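Local coordinates for protein galactan 1,3-beta-galactosidase (Phanerochaete chrysosporium, PDB 7BYS) that probably hydrolyses beta-1,3-galactan from the chain end as a family 43 glycoside hydrolase that also carries a calcium-bound carbohydrate-binding module, at residues M256-R261 / S268-Y273. Sequence-based numbering, arbitrary orientation.
Sequences MGDRWR and SRYIWY
Met256 lies extended across the indole of Trp272, its unbranched chain thin enough to follow that broad ring. CG sits 3.6 Å from the five-membered centroid of Trp272, a CH-pi contact; SD, 4.2 Å from the six-membered centroid of Trp272, makes a Met-aromatic contact. At the indole edge, NE1 donates in plane to a water that also donates to Gly257 O. On the other face of the sheet, where Gly257 adds no side chain, apolar Ile271 CD1 packs 3.5 Å from Arg259 CZ, over the flat guanidinium. A bend at chi3 (-62°) turns that group, whose NE and NH2 bond to the carbonyls of Tyr240 and Trp239. Between these two layers runs an antiparallel hairpin, with Gly257–Ile271 and Arg259–Arg269 as doubly hydrogen-bonded pairs. Where the first strand ends and the second begins, the short Ser268 side chain holds OG near enough the backbone to accept from Arg261 N (3.0 Å) while donating to Leu265 O. An alanine at Trp272, lacking the ring and NE1, would probably leave Met256 loosely packed and the water less firmly held. Just past the first strand of this beta-propeller blade, Trp260 NE1 hydrogen-bonds OE1 of galactose-binding Gln242, so this hairpin end probably contributes to how that side chain is held.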
ATOM      1  N   MET A 256       0.220   3.295   4.671  1.00  7.99           N
ATOM      2  CA  MET A 256      -0.495   2.176   4.060  1.00  7.26           C
ATOM      3  C   MET A 256      -0.624   2.483   2.584  1.00  8.38           C
ATOM      4  O   MET A 256      -1.294   3.445   2.205  1.00  8.05           O
ATOM      5  CB  MET A 256      -1.874   1.960   4.675  1.00  7.95           C
ATOM      6  CG  MET A 256      -1.819   1.683   6.150  1.00  7.81           C
ATOM      7  SD  MET A 256      -3.491   1.682   6.834  1.00 10.13           S
ATOM      8  CE  MET A 256      -3.181   0.995   8.466  1.00 11.27           C
ATOM      9  N   GLY A 257       0.050   1.683   1.758  1.00  7.00           N
ATOM     10  CA  GLY A 257       0.023   1.853   0.324  1.00  8.76           C
ATOM     11  C   GLY A 257      -0.451   0.595  -0.388  1.00  7.06           C
ATOM     12  O   GLY A 257      -0.572  -0.488   0.205  1.00  8.26           O
ATOM     13  N   ASP A 258      -0.708   0.756  -1.680  1.00  7.96           N
ATOM     14  CA  ASP A 258      -1.066  -0.340  -2.579  1.00  7.61           C
ATOM     15  C   ASP A 258       0.070  -0.569  -3.562  1.00  8.58           C
ATOM     16  O   ASP A 258       0.665   0.388  -4.064  1.00  8.54           O
ATOM     17  CB  ASP A 258      -2.300   0.029  -3.418  1.00  9.05           C
ATOM     18  CG  ASP A 258      -3.562   0.162  -2.589  1.00  8.66           C
ATOM     19  OD1 ASP A 258      -4.043  -0.867  -2.079  1.00  9.16           O
ATOM     20  OD2 ASP A 258      -4.062   1.295  -2.457  1.00  9.10           O
ATOM     21  N   ARG A 259       0.360  -1.839  -3.859  1.00  7.17           N
ATOM     22  CA  ARG A 259       1.213  -2.191  -4.997  1.00  8.40           C
ATOM     23  C   ARG A 259       0.260  -2.685  -6.078  1.00  9.70           C
ATOM     24  O   ARG A 259      -0.186  -3.835  -6.045  1.00  9.28           O
ATOM     25  CB  ARG A 259       2.253  -3.250  -4.637  1.00  9.31           C
ATOM     26  CG  ARG A 259       3.066  -3.707  -5.859  1.00  9.85           C
ATOM     27  CD  ARG A 259       4.236  -4.591  -5.452  1.00 11.59           C
ATOM     28  NE  ARG A 259       5.151  -3.834  -4.610  1.00 11.00           N
ATOM     29  CZ  ARG A 259       5.941  -4.346  -3.675  1.00  8.73           C
ATOM     30  NH1 ARG A 259       5.954  -5.661  -3.426  1.00 10.25           N
ATOM     31  NH2 ARG A 259       6.707  -3.534  -2.963  1.00 10.29           N
ATOM     32  N   TRP A 260      -0.081  -1.800  -7.010  1.00 10.04           N
ATOM     33  CA  TRP A 260      -1.063  -2.129  -8.032  1.00  9.73           C
ATOM     34  C   TRP A 260      -0.445  -3.064  -9.056  1.00 10.59           C
ATOM     35  O   TRP A 260       0.662  -2.821  -9.552  1.00 12.13           O
ATOM     36  CB  TRP A 260      -1.520  -0.854  -8.733  1.00 12.03           C
ATOM     37  CG  TRP A 260      -2.236   0.099  -7.833  1.00 11.90           C
ATOM     38  CD1 TRP A 260      -1.827   1.349  -7.489  1.00 11.34           C
ATOM     39  CD2 TRP A 260      -3.495  -0.113  -7.180  1.00 12.08           C
ATOM     40  NE1 TRP A 260      -2.740   1.927  -6.644  1.00 11.52           N
ATOM     41  CE2 TRP A 260      -3.782   1.057  -6.448  1.00  9.70           C
ATOM     42  CE3 TRP A 260      -4.412  -1.173  -7.150  1.00 11.97           C
ATOM     43  CZ2 TRP A 260      -4.939   1.200  -5.685  1.00 11.35           C
ATOM     44  CZ3 TRP A 260      -5.568  -1.027  -6.395  1.00 12.30           C
ATOM     45  CH2 TRP A 260      -5.821   0.153  -5.675  1.00 12.34           C
ATOM     46  N   ARG A 261      -1.169  -4.123  -9.392  1.00 12.91           N
ATOM     47  CA  ARG A 261      -0.723  -5.080 -10.401  1.00 12.02           C
ATOM     48  C   ARG A 261      -1.779  -5.097 -11.499  1.00 11.63           C
ATOM     49  O   ARG A 261      -2.740  -5.874 -11.428  1.00 14.34           O
ATOM     50  CB  ARG A 261      -0.553  -6.453  -9.767  1.00 13.87           C
ATOM     51  CG  ARG A 261       0.160  -7.398 -10.681  1.00 17.13           C
ATOM     52  CD  ARG A 261       0.465  -8.666  -9.984  1.00 18.98           C
ATOM     53  NE  ARG A 261       1.125  -9.578 -10.903  1.00 20.14           N
ATOM     54  CZ  ARG A 261       1.603 -10.752 -10.532  1.00 22.32           C
ATOM     55  NH1 ARG A 261       1.483 -11.126  -9.268  1.00 20.84           N
ATOM     56  NH2 ARG A 261       2.196 -11.540 -11.420  1.00 27.61           N
ATOM     57  N   SER A 268      -3.022  -7.350  -6.309  1.00 10.07           N
ATOM     58  CA  SER A 268      -2.329  -6.156  -5.843  1.00 10.65           C
ATOM     59  C   SER A 268      -2.085  -6.271  -4.340  1.00  8.46           C
ATOM     60  O   SER A 268      -2.951  -6.729  -3.591  1.00 10.46           O
ATOM     61  CB  SER A 268      -3.158  -4.900  -6.137  1.00 10.43           C
ATOM     62  OG  SER A 268      -3.428  -4.767  -7.531  1.00 10.39           O
ATOM     63  N   ARG A 269      -0.887  -5.875  -3.905  1.00 10.14           N
ATOM     64  CA  ARG A 269      -0.430  -6.147  -2.548  1.00 10.06           C
ATOM     65  C   ARG A 269      -0.570  -4.909  -1.671  1.00  8.89           C
ATOM     66  O   ARG A 269      -0.829  -3.800  -2.148  1.00  8.54           O
ATOM     67  CB  ARG A 269       1.023  -6.667  -2.537  1.00  9.64           C
ATOM     68  CG  ARG A 269       1.237  -8.018  -3.254  1.00 10.59           C
ATOM     69  CD  ARG A 269       0.249  -9.092  -2.805  1.00 12.61           C
ATOM     70  NE  ARG A 269       0.552 -10.392  -3.415  1.00 14.73           N
ATOM     71  CZ  ARG A 269      -0.341 -11.354  -3.604  1.00 15.29           C
ATOM     72  NH1 ARG A 269      -1.598 -11.184  -3.243  1.00 14.47           N
ATOM     73  NH2 ARG A 269       0.035 -12.500  -4.178  1.00 17.41           N
ATOM     74  N   TYR A 270      -0.418  -5.120  -0.367  1.00  9.05           N
ATOM     75  CA  TYR A 270      -0.536  -4.072   0.632  1.00  8.16           C
ATOM     76  C   TYR A 270       0.858  -3.804   1.172  1.00  9.49           C
ATOM     77  O   TYR A 270       1.510  -4.712   1.707  1.00 11.77           O
ATOM     78  CB  TYR A 270      -1.497  -4.522   1.736  1.00  8.55           C
ATOM     79  CG  TYR A 270      -2.828  -4.942   1.151  1.00  8.98           C
ATOM     80  CD1 TYR A 270      -3.687  -4.004   0.583  1.00  9.19           C
ATOM     81  CD2 TYR A 270      -3.210  -6.283   1.129  1.00 11.11           C
ATOM     82  CE1 TYR A 270      -4.887  -4.382   0.020  1.00 10.36           C
ATOM     83  CE2 TYR A 270      -4.415  -6.676   0.553  1.00 10.23           C
ATOM     84  CZ  TYR A 270      -5.250  -5.723   0.007  1.00  8.54           C
ATOM     85  OH  TYR A 270      -6.449  -6.108  -0.572  1.00 10.06           O
ATOM     86  N   ILE A 271       1.322  -2.575   0.986  1.00  7.75           N
ATOM     87  CA  ILE A 271       2.655  -2.154   1.370  1.00  8.32           C
ATOM     88  C   ILE A 271       2.458  -1.226   2.560  1.00  8.01           C
ATOM     89  O   ILE A 271       2.088  -0.056   2.399  1.00  9.35           O
ATOM     90  CB  ILE A 271       3.372  -1.461   0.202  1.00  7.65           C
ATOM     91  CG1 ILE A 271       3.337  -2.317  -1.090  1.00  7.88           C
ATOM     92  CG2 ILE A 271       4.804  -1.121   0.586  1.00  9.70           C
ATOM     93  CD1 ILE A 271       3.811  -3.755  -0.936  1.00  9.21           C
ATOM     94  N   TRP A 272       2.656  -1.760   3.762  1.00  7.65           N
ATOM     95  CA  TRP A 272       2.510  -1.000   5.000  1.00  7.51           C
ATOM     96  C   TRP A 272       3.860  -0.927   5.694  1.00  6.37           C
ATOM     97  O   TRP A 272       4.491  -1.965   5.933  1.00  8.02           O
ATOM     98  CB  TRP A 272       1.541  -1.672   5.966  1.00  9.08           C
ATOM     99  CG  TRP A 272       0.093  -1.680   5.589  1.00  8.41           C
ATOM    100  CD1 TRP A 272      -0.469  -1.408   4.375  1.00  7.97           C
ATOM    101  CD2 TRP A 272      -0.973  -2.035   6.459  1.00  9.16           C
ATOM    102  NE1 TRP A 272      -1.837  -1.567   4.443  1.00  8.55           N
ATOM    103  CE2 TRP A 272      -2.168  -1.945   5.721  1.00  8.24           C
ATOM    104  CE3 TRP A 272      -1.035  -2.406   7.805  1.00 10.10           C
ATOM    105  CZ2 TRP A 272      -3.412  -2.213   6.290  1.00  9.87           C
ATOM    106  CZ3 TRP A 272      -2.267  -2.666   8.365  1.00  9.09           C
ATOM    107  CH2 TRP A 272      -3.434  -2.582   7.609  1.00 10.45           C
ATOM    108  N   TYR A 273       4.290   0.286   6.026  1.00  6.69           N
ATOM    109  CA  TYR A 273       5.551   0.509   6.714  1.00  7.03           C
ATOM    110  C   TYR A 273       5.363   1.562   7.795  1.00  7.96           C
ATOM    111  O   TYR A 273       4.501   2.443   7.668  1.00  8.29           O
ATOM    112  CB  TYR A 273       6.615   1.036   5.747  1.00  8.61           C
ATOM    113  CG  TYR A 273       7.113   0.050   4.727  1.00  8.33           C
ATOM    114  CD1 TYR A 273       7.650  -1.171   5.109  1.00  7.92           C
ATOM    115  CD2 TYR A 273       7.060   0.346   3.363  1.00  8.92           C
ATOM    116  CE1 TYR A 273       8.135  -2.074   4.158  1.00  8.75           C
ATOM    117  CE2 TYR A 273       7.543  -0.540   2.413  1.00  9.99           C
ATOM    118  CZ  TYR A 273       8.062  -1.754   2.809  1.00 10.40           C
ATOM    119  OH  TYR A 273       8.526  -2.626   1.839  1.00 11.21           O
TER
HETATM  120  O   HOH W   1      -2.866  -0.592   2.002  1.00 10.52           O
HETATM  121  O   HOH W   2      -3.394  -3.167  -3.220  1.00  9.73           O
HETATM  122  O   HOH W   3       8.226  -2.892  -0.861  1.00 13.51           O